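Local coordinates for hypothetical protein (Parabacteroides merdae, PDB 4OO3) that is a putative oxidoreductase that probably binds a nicotinamide adenine dinucleotide cofactor through its Rossmann-fold domain, its substrate being unknown, at residues A[101-104]-A[105-109]; A[332-335]-A[336-340]; A[404-407]-A[408-412]. All coordinates share one frame; numbering follows the deposited sequence.

Contact 1. Residues A[101-104]-A[105-109]; sequences KTEY and IKKTL
K101 and I105 lie side by side on helix 98-110, the crossover helix of a beta-alpha-beta unit between strands 91-94 and 114-117 of the Rossmann fold. Along I105, CB rests against the carbonyl oxygens of K101 and T102. CG1 lies 3.3 Å from K101 O. CD1 reaches CG of K101 at 3.7 Å, touching the aliphatic part of the lysine. I105 also packs on V115 and S117 of strand 114-117. The K101 chain runs straight to CD, then bends twice, and NZ bonds Q94 and S117. The backbone repeats the i to i+4 bond, as in I105 N to K101 O at 2.9 Å. On another side of the helix, CG of K107 passes 3.5 Å from OE2 of E103, while the charged ends stay apart. Y104 sends its hydroxyl to Y79 and D18. T108 has its hydroxyl beside its own backbone N (chi1 -58°), where it can turn back along the helix. Y104 O accepts two hydrogen bonds, from T108 OG1 at 2.8 Å and from T108 N at 3.1 Å. A valine here would remove the hydroxyl and would probably leave Y104 O with T108 N as its one donor within the helix. The two donors reach Y104 O from opposite faces of its carbonyl plane.

Contact 2. Residues A[332-335]-A[336-340]; sequences QGKE and QNYQP
G333 and Q336 are joined by both backbone and side chain in the loop connecting antiparallel strands 326-332 and 341-346. Four hydrogen bonds cross the contact. G333 O takes two of them, from Y338 N at 2.8 Å and from Q336 N at 3.1 Å. The donors come from opposite faces of the carbonyl plane, and the second bond is the more bent, with an N-H...O angle of 135°. N337 N bonds K334 O at 2.9 Å. The fourth bond uses a side chain: OE1 of Q336 accepts G333 N at 2.7 Å, in the plane of its amide. The Q336 chain bends at chi2 (80°), which folds the amide back toward G333 N. A type I' turn runs from Q336 to Q339, with N337 and Y338 both at positive phi.

The second kind of interaction is packing on the Y338 ring. One face lies under the backbone of G333 and K334. CA of K334 makes a CH-pi contact, 4.0 Å from the ring centroid. The K334 side chain then passes the hydroxyl end of the tyrosine at a slant, its CD near OH.

Where the loop leaves and rejoins the strands, Q332 and P340 lie side by side, with OE1 of Q332 3.5 Å from CD of P340. The NE2 of Q332 bonds D315 O. The chemistry implies a surface loop held mainly by its own backbone bonds, to which the Q336 amide adds one bond and the Y338 ring a face for packing.

Contact 3. Residues A[404-407]-A[408-412]; sequences EHFL and DYLKE
The imidazole of H405 has CD2 of Y409 over one face, 3.2 Å above its plane and offset toward the rim. In turn, CD2 of H405 lies at the edge of the Y409 ring, in its plane. The two planes stand at 51°, an oblique pairing with centroids 4.6 Å apart. The nearest atoms are NE2 of H405 and CE2 of Y409. CG of H405 points anti to its own backbone N (chi1 179°), which carries the imidazole along the helix toward the residue one turn on.

The F406 ring has CG of L410 over one face. Its CE2 lies 3.7 Å from CD1 of L410, and its CZ is near CD2 of the same leucine. L407 adds a looser touch, CD2 to CD1 of L410 at 4.1 Å. F406 and L410 also pack on V91 of strand 91-94. This side of helix 395-412 therefore lies against the parallel sheet of the Rossmann fold.

Three i to i+4 backbone bonds hold the turns, among them D408 N to E404 O at 2.9 Å. On another side, K411 NZ forms a salt bridge with D408 OD1 at 3.0 Å, coming to the anti side of the carboxylate. The bent end of the lysine chain brings NZ there. L407 O accepts a bond from Q34. The chemistry implies that this part of the helix is amphipathic: F406 and L410 pack on the sheet, while the D408-K411 ion pair lies on a more exposed side.

In the fold
Contact 1 is the most buried of the three, contact 3 is partly buried and contact 2 lies at the surface. Contacts 1 and 3 both pack against the parallel Rossmann sheet. Helices 98-110 and 395-412 each touch strands 91-94 and 114-117, although the second helix comes from late in the chain. Their centres are about 20 Å apart and they do not touch. Contact 2 lies in a loop joining two strands of the mixed sheet, and its centre is about 39 Å from that of contact 1, across the middle of the chain. Regular i to i+4 bonds run through both helical contacts, whereas the loop of contact 2 relies on a doubly bonded carbonyl, a side-chain amide and a type I' turn.

Contact 1. Residues A[101-104]-A[105-109]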
loop_
_atom_site.group_PDB
_atom_site.type_symbol
_atom_site.label_atom_id
_atom_site.label_comp_id
_atom_site.label_asym_id
_atom_site.label_seq_id
_atom_site.Cartn_x
_atom_site.Cartn_y
_atom_site.Cartn_z
ATOM N N LYS A 101 1.400 3.468 -15.745
ATOM C CA LYS A 101 2.196 4.130 -14.711
ATOM C C LYS A 101 3.705 4.036 -14.903
ATOM O O LYS A 101 4.407 5.034 -14.773
ATOM C CB LYS A 101 1.843 3.558 -13.342
ATOM C CG LYS A 101 2.606 4.178 -12.182
ATOM C CD LYS A 101 2.390 3.390 -10.896
ATOM C CE LYS A 101 0.998 3.575 -10.323
ATOM N NZ LYS A 101 0.822 4.921 -9.715
ATOM N N THR A 102 4.207 2.837 -15.173
ATOM C CA THR A 102 5.648 2.613 -15.151
ATOM C C THR A 102 6.346 3.401 -16.269
ATOM O O THR A 102 7.406 4.005 -16.051
ATOM C CB THR A 102 5.993 1.105 -15.218
ATOM O OG1 THR A 102 5.050 0.356 -14.435
ATOM C CG2 THR A 102 7.394 0.854 -14.681
ATOM N N GLU A 103 5.734 3.428 -17.451
ATOM C CA GLU A 103 6.260 4.227 -18.566
ATOM C C GLU A 103 6.265 5.717 -18.210
ATOM O O GLU A 103 7.267 6.393 -18.418
ATOM C CB GLU A 103 5.459 3.966 -19.847
ATOM C CG GLU A 103 6.025 4.611 -21.108
ATOM C CD GLU A 103 7.474 4.230 -21.399
ATOM O OE1 GLU A 103 7.863 3.060 -21.174
ATOM O OE2 GLU A 103 8.225 5.113 -21.868
ATOM N N TYR A 104 5.161 6.217 -17.660
ATOM C CA TYR A 104 5.110 7.583 -17.148
ATOM C C TYR A 104 6.280 7.860 -16.213
ATOM O O TYR A 104 6.959 8.877 -16.329
ATOM C CB TYR A 104 3.842 7.825 -16.321
ATOM C CG TYR A 104 2.516 7.909 -17.046
ATOM C CD1 TYR A 104 2.431 8.083 -18.428
ATOM C CD2 TYR A 104 1.332 7.865 -16.315
ATOM C CE1 TYR A 104 1.197 8.187 -19.052
ATOM C CE2 TYR A 104 0.103 7.962 -16.930
ATOM C CZ TYR A 104 0.040 8.124 -18.295
ATOM O OH TYR A 104 -1.199 8.218 -18.882
ATOM N N ILE A 105 6.483 6.961 -15.256
ATOM C CA ILE A 105 7.541 7.123 -14.263
ATOM C C ILE A 105 8.915 7.216 -14.915
ATOM O O ILE A 105 9.707 8.083 -14.564
ATOM C CB ILE A 105 7.511 5.989 -13.208
ATOM C CG1 ILE A 105 6.298 6.172 -12.283
ATOM C CG2 ILE A 105 8.793 5.979 -12.381
ATOM C CD1 ILE A 105 6.065 5.042 -11.297
ATOM N N LYS A 106 9.202 6.327 -15.857
ATOM C CA LYS A 106 10.504 6.331 -16.519
ATOM C C LYS A 106 10.798 7.674 -17.213
ATOM O O LYS A 106 11.861 8.267 -17.018
ATOM C CB LYS A 106 10.603 5.184 -17.533
ATOM C CG LYS A 106 12.035 4.871 -17.932
ATOM C CD LYS A 106 12.126 4.261 -19.316
ATOM C CE LYS A 106 11.956 5.305 -20.409
ATOM N NZ LYS A 106 12.586 4.853 -21.682
ATOM N N LYS A 107 9.848 8.155 -18.007
ATOM C CA LYS A 107 10.053 9.377 -18.790
ATOM C C LYS A 107 10.187 10.602 -17.904
ATOM O O LYS A 107 10.904 11.547 -18.242
ATOM C CB LYS A 107 8.917 9.586 -19.782
ATOM C CG LYS A 107 8.757 8.433 -20.757
ATOM C CD LYS A 107 8.137 8.888 -22.061
ATOM C CE LYS A 107 9.176 9.571 -22.931
ATOM N NZ LYS A 107 8.553 10.152 -24.142
ATOM N N THR A 108 9.499 10.578 -16.767
ATOM C CA THR A 108 9.572 11.674 -15.816
ATOM C C THR A 108 10.950 11.739 -15.157
ATOM O O THR A 108 11.517 12.816 -15.006
ATOM C CB THR A 108 8.472 11.547 -14.752
ATOM O OG1 THR A 108 7.192 11.534 -15.396
ATOM C CG2 THR A 108 8.523 12.701 -13.796
ATOM N N LEU A 109 11.485 10.589 -14.765
ATOM C CA LEU A 109 12.804 10.534 -14.133
ATOM C C LEU A 109 13.916 10.948 -15.100
ATOM O O LEU A 109 14.821 11.686 -14.715
ATOM C CB LEU A 109 13.074 9.135 -13.575
ATOM C CG LEU A 109 12.178 8.702 -12.414
ATOM C CD1 LEU A 109 12.235 7.191 -12.245
ATOM C CD2 LEU A 109 12.563 9.404 -11.120
#

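Contact 2. Residues A[332-335]-A[336-340]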
loop_
_atom_site.group_PDB
_atom_site.type_symbol
_atom_site.label_atom_id
_atom_site.label_comp_id
_atom_site.label_asym_id
_atom_site.label_seq_id
_atom_site.Cartn_x
_atom_site.Cartn_y
_atom_site.Cartn_z
ATOM N N GLN A 332 -8.944 -8.875 12.827
ATOM C CA GLN A 332 -9.765 -7.758 12.391
ATOM C C GLN A 332 -11.010 -8.318 11.710
ATOM O O GLN A 332 -11.077 -8.432 10.488
ATOM C CB GLN A 332 -8.978 -6.855 11.451
ATOM C CG GLN A 332 -9.742 -5.624 11.012
ATOM C CD GLN A 332 -9.072 -4.927 9.858
ATOM O OE1 GLN A 332 -7.951 -4.437 9.986
ATOM N NE2 GLN A 332 -9.753 -4.880 8.717
ATOM N N GLY A 333 -11.980 -8.696 12.530
ATOM C CA GLY A 333 -13.227 -9.276 12.058
ATOM C C GLY A 333 -14.389 -8.675 12.807
ATOM O O GLY A 333 -14.241 -7.630 13.446
ATOM N N LYS A 334 -15.542 -9.339 12.716
ATOM C CA LYS A 334 -16.780 -8.911 13.395
ATOM C C LYS A 334 -16.517 -8.700 14.883
ATOM O O LYS A 334 -16.847 -7.654 15.442
ATOM C CB LYS A 334 -17.878 -9.973 13.213
ATOM C CG LYS A 334 -19.298 -9.519 13.536
ATOM C CD LYS A 334 -20.054 -9.106 12.279
ATOM C CE LYS A 334 -21.562 -9.112 12.476
ATOM N NZ LYS A 334 -22.038 -7.967 13.302
ATOM N N GLU A 335 -15.901 -9.708 15.496
ATOM C CA GLU A 335 -15.505 -9.691 16.902
ATOM C C GLU A 335 -14.814 -8.398 17.337
ATOM O O GLU A 335 -15.061 -7.907 18.435
ATOM C CB GLU A 335 -14.576 -10.872 17.181
ATOM C CG GLU A 335 -15.293 -12.207 17.304
ATOM C CD GLU A 335 -15.788 -12.480 18.710
ATOM O OE1 GLU A 335 -15.860 -11.526 19.516
ATOM O OE2 GLU A 335 -16.099 -13.653 19.013
ATOM N N GLN A 336 -13.957 -7.853 16.475
ATOM C CA GLN A 336 -13.173 -6.663 16.805
ATOM C C GLN A 336 -13.773 -5.392 16.215
ATOM O O GLN A 336 -13.124 -4.347 16.204
ATOM C CB GLN A 336 -11.728 -6.822 16.314
ATOM C CG GLN A 336 -10.966 -7.980 16.952
ATOM C CD GLN A 336 -11.291 -9.327 16.337
ATOM O OE1 GLN A 336 -11.605 -9.421 15.152
ATOM N NE2 GLN A 336 -11.219 -10.378 17.140
ATOM N N ASN A 337 -15.010 -5.479 15.726
ATOM C CA ASN A 337 -15.675 -4.343 15.081
ATOM C C ASN A 337 -14.888 -3.854 13.851
ATOM O O ASN A 337 -14.862 -2.659 13.539
ATOM C CB ASN A 337 -15.879 -3.219 16.102
ATOM C CG ASN A 337 -17.158 -2.443 15.868
ATOM O OD1 ASN A 337 -17.341 -1.819 14.822
ATOM N ND2 ASN A 337 -18.054 -2.479 16.848
ATOM N N TYR A 338 -14.245 -4.804 13.170
ATOM C CA TYR A 338 -13.441 -4.540 11.973
ATOM C C TYR A 338 -12.344 -3.489 12.190
ATOM O O TYR A 338 -11.957 -2.785 11.262
ATOM C CB TYR A 338 -14.357 -4.206 10.790
ATOM C CG TYR A 338 -15.368 -5.310 10.556
ATOM C CD1 TYR A 338 -14.980 -6.516 9.975
ATOM C CD2 TYR A 338 -16.697 -5.174 10.960
ATOM C CE1 TYR A 338 -15.883 -7.541 9.779
ATOM C CE2 TYR A 338 -17.613 -6.201 10.766
ATOM C CZ TYR A 338 -17.198 -7.382 10.172
ATOM O OH TYR A 338 -18.077 -8.421 9.970
ATOM N N GLN A 339 -11.846 -3.423 13.425
ATOM C CA GLN A 339 -10.692 -2.618 13.797
ATOM C C GLN A 339 -9.591 -3.575 14.249
ATOM O O GLN A 339 -9.832 -4.421 15.110
ATOM C CB GLN A 339 -11.050 -1.657 14.933
ATOM C CG GLN A 339 -9.863 -1.257 15.794
ATOM C CD GLN A 339 -10.143 -0.060 16.672
ATOM O OE1 GLN A 339 -10.244 -0.183 17.892
ATOM N NE2 GLN A 339 -10.265 1.105 16.057
ATOM N N PRO A 340 -8.377 -3.446 13.685
ATOM C CA PRO A 340 -7.321 -4.420 14.000
ATOM C C PRO A 340 -6.923 -4.437 15.480
ATOM O O PRO A 340 -6.763 -3.377 16.090
ATOM C CB PRO A 340 -6.144 -3.979 13.115
ATOM C CG PRO A 340 -6.413 -2.561 12.763
ATOM C CD PRO A 340 -7.906 -2.392 12.766
#

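Contact 3. Residues A[404-407]-A[408-412]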
loop_
_atom_site.group_PDB
_atom_site.type_symbol
_atom_site.label_atom_id
_atom_site.label_comp_id
_atom_site.label_asym_id
_atom_site.label_seq_id
_atom_site.Cartn_x
_atom_site.Cartn_y
_atom_site.Cartn_z
ATOM N N GLU A 404 5.003 13.383 4.164
ATOM C CA GLU A 404 5.963 14.123 4.997
ATOM C C GLU A 404 7.338 13.480 5.002
ATOM O O GLU A 404 8.350 14.177 4.901
ATOM C CB GLU A 404 5.482 14.199 6.442
ATOM C CG GLU A 404 4.290 15.107 6.663
ATOM C CD GLU A 404 3.687 14.936 8.046
ATOM O OE1 GLU A 404 4.460 14.788 9.021
ATOM O OE2 GLU A 404 2.438 14.940 8.153
ATOM N N HIS A 405 7.370 12.153 5.137
ATOM C CA HIS A 405 8.625 11.400 5.079
ATOM C C HIS A 405 9.311 11.644 3.734
ATOM O O HIS A 405 10.516 11.884 3.686
ATOM C CB HIS A 405 8.381 9.900 5.337
ATOM C CG HIS A 405 9.621 9.053 5.269
ATOM N ND1 HIS A 405 10.062 8.465 4.099
ATOM C CD2 HIS A 405 10.503 8.677 6.229
ATOM C CE1 HIS A 405 11.166 7.778 4.336
ATOM N NE2 HIS A 405 11.454 7.888 5.622
ATOM N N PHE A 406 8.530 11.630 2.654
ATOM C CA PHE A 406 9.053 11.873 1.305
ATOM C C PHE A 406 9.591 13.293 1.156
ATOM O O PHE A 406 10.690 13.492 0.640
ATOM C CB PHE A 406 7.969 11.591 0.250
ATOM C CG PHE A 406 8.386 11.922 -1.158
ATOM C CD1 PHE A 406 9.142 11.031 -1.904
ATOM C CD2 PHE A 406 8.024 13.136 -1.739
ATOM C CE1 PHE A 406 9.523 11.339 -3.200
ATOM C CE2 PHE A 406 8.409 13.447 -3.029
ATOM C CZ PHE A 406 9.158 12.546 -3.763
ATOM N N LEU A 407 8.831 14.279 1.622
ATOM C CA LEU A 407 9.275 15.677 1.563
ATOM C C LEU A 407 10.535 15.951 2.394
ATOM O O LEU A 407 11.338 16.808 2.031
ATOM C CB LEU A 407 8.150 16.621 1.999
ATOM C CG LEU A 407 6.928 16.678 1.082
ATOM C CD1 LEU A 407 5.794 17.423 1.766
ATOM C CD2 LEU A 407 7.270 17.327 -0.251
ATOM N N ASP A 408 10.699 15.245 3.511
ATOM C CA ASP A 408 11.946 15.311 4.289
ATOM C C ASP A 408 13.104 14.761 3.488
ATOM O O ASP A 408 14.144 15.400 3.357
ATOM C CB ASP A 408 11.853 14.488 5.582
ATOM C CG ASP A 408 11.455 15.313 6.772
ATOM O OD1 ASP A 408 12.006 16.419 6.937
ATOM O OD2 ASP A 408 10.606 14.845 7.555
ATOM N N TYR A 409 12.923 13.557 2.961
ATOM C CA TYR A 409 14.028 12.873 2.323
ATOM C C TYR A 409 14.451 13.509 1.004
ATOM O O TYR A 409 15.578 13.290 0.553
ATOM C CB TYR A 409 13.772 11.362 2.234
ATOM C CG TYR A 409 14.276 10.695 3.494
ATOM C CD1 TYR A 409 15.650 10.621 3.749
ATOM C CD2 TYR A 409 13.405 10.204 4.461
ATOM C CE1 TYR A 409 16.141 10.049 4.909
ATOM C CE2 TYR A 409 13.892 9.630 5.629
ATOM C CZ TYR A 409 15.258 9.553 5.847
ATOM O OH TYR A 409 15.750 8.982 7.000
ATOM N N LEU A 410 13.585 14.330 0.418
ATOM C CA LEU A 410 13.994 15.177 -0.702
ATOM C C LEU A 410 15.164 16.077 -0.310
ATOM O O LEU A 410 16.066 16.292 -1.115
ATOM C CB LEU A 410 12.831 16.038 -1.217
ATOM C CG LEU A 410 11.778 15.357 -2.097
ATOM C CD1 LEU A 410 10.661 16.341 -2.418
ATOM C CD2 LEU A 410 12.406 14.799 -3.370
ATOM N N LYS A 411 15.150 16.590 0.923
ATOM C CA LYS A 411 16.210 17.492 1.405
ATOM C C LYS A 411 17.598 16.863 1.271
ATOM O O LYS A 411 18.543 17.492 0.783
ATOM C CB LYS A 411 16.014 17.848 2.881
ATOM C CG LYS A 411 14.752 18.612 3.240
ATOM C CD LYS A 411 14.815 19.005 4.710
ATOM C CE LYS A 411 13.583 19.766 5.167
ATOM N NZ LYS A 411 12.388 18.892 5.322
ATOM N N GLU A 412 17.708 15.621 1.730
ATOM C CA GLU A 412 18.974 14.904 1.715
ATOM C C GLU A 412 19.266 14.362 0.321
ATOM O O GLU A 412 20.418 14.116 -0.023
ATOM C CB GLU A 412 18.946 13.767 2.738
ATOM C CG GLU A 412 20.230 13.621 3.539
ATOM C CD GLU A 412 20.004 12.876 4.838
ATOM O OE1 GLU A 412 19.434 11.763 4.794
ATOM O OE2 GLU A 412 20.385 13.406 5.903
#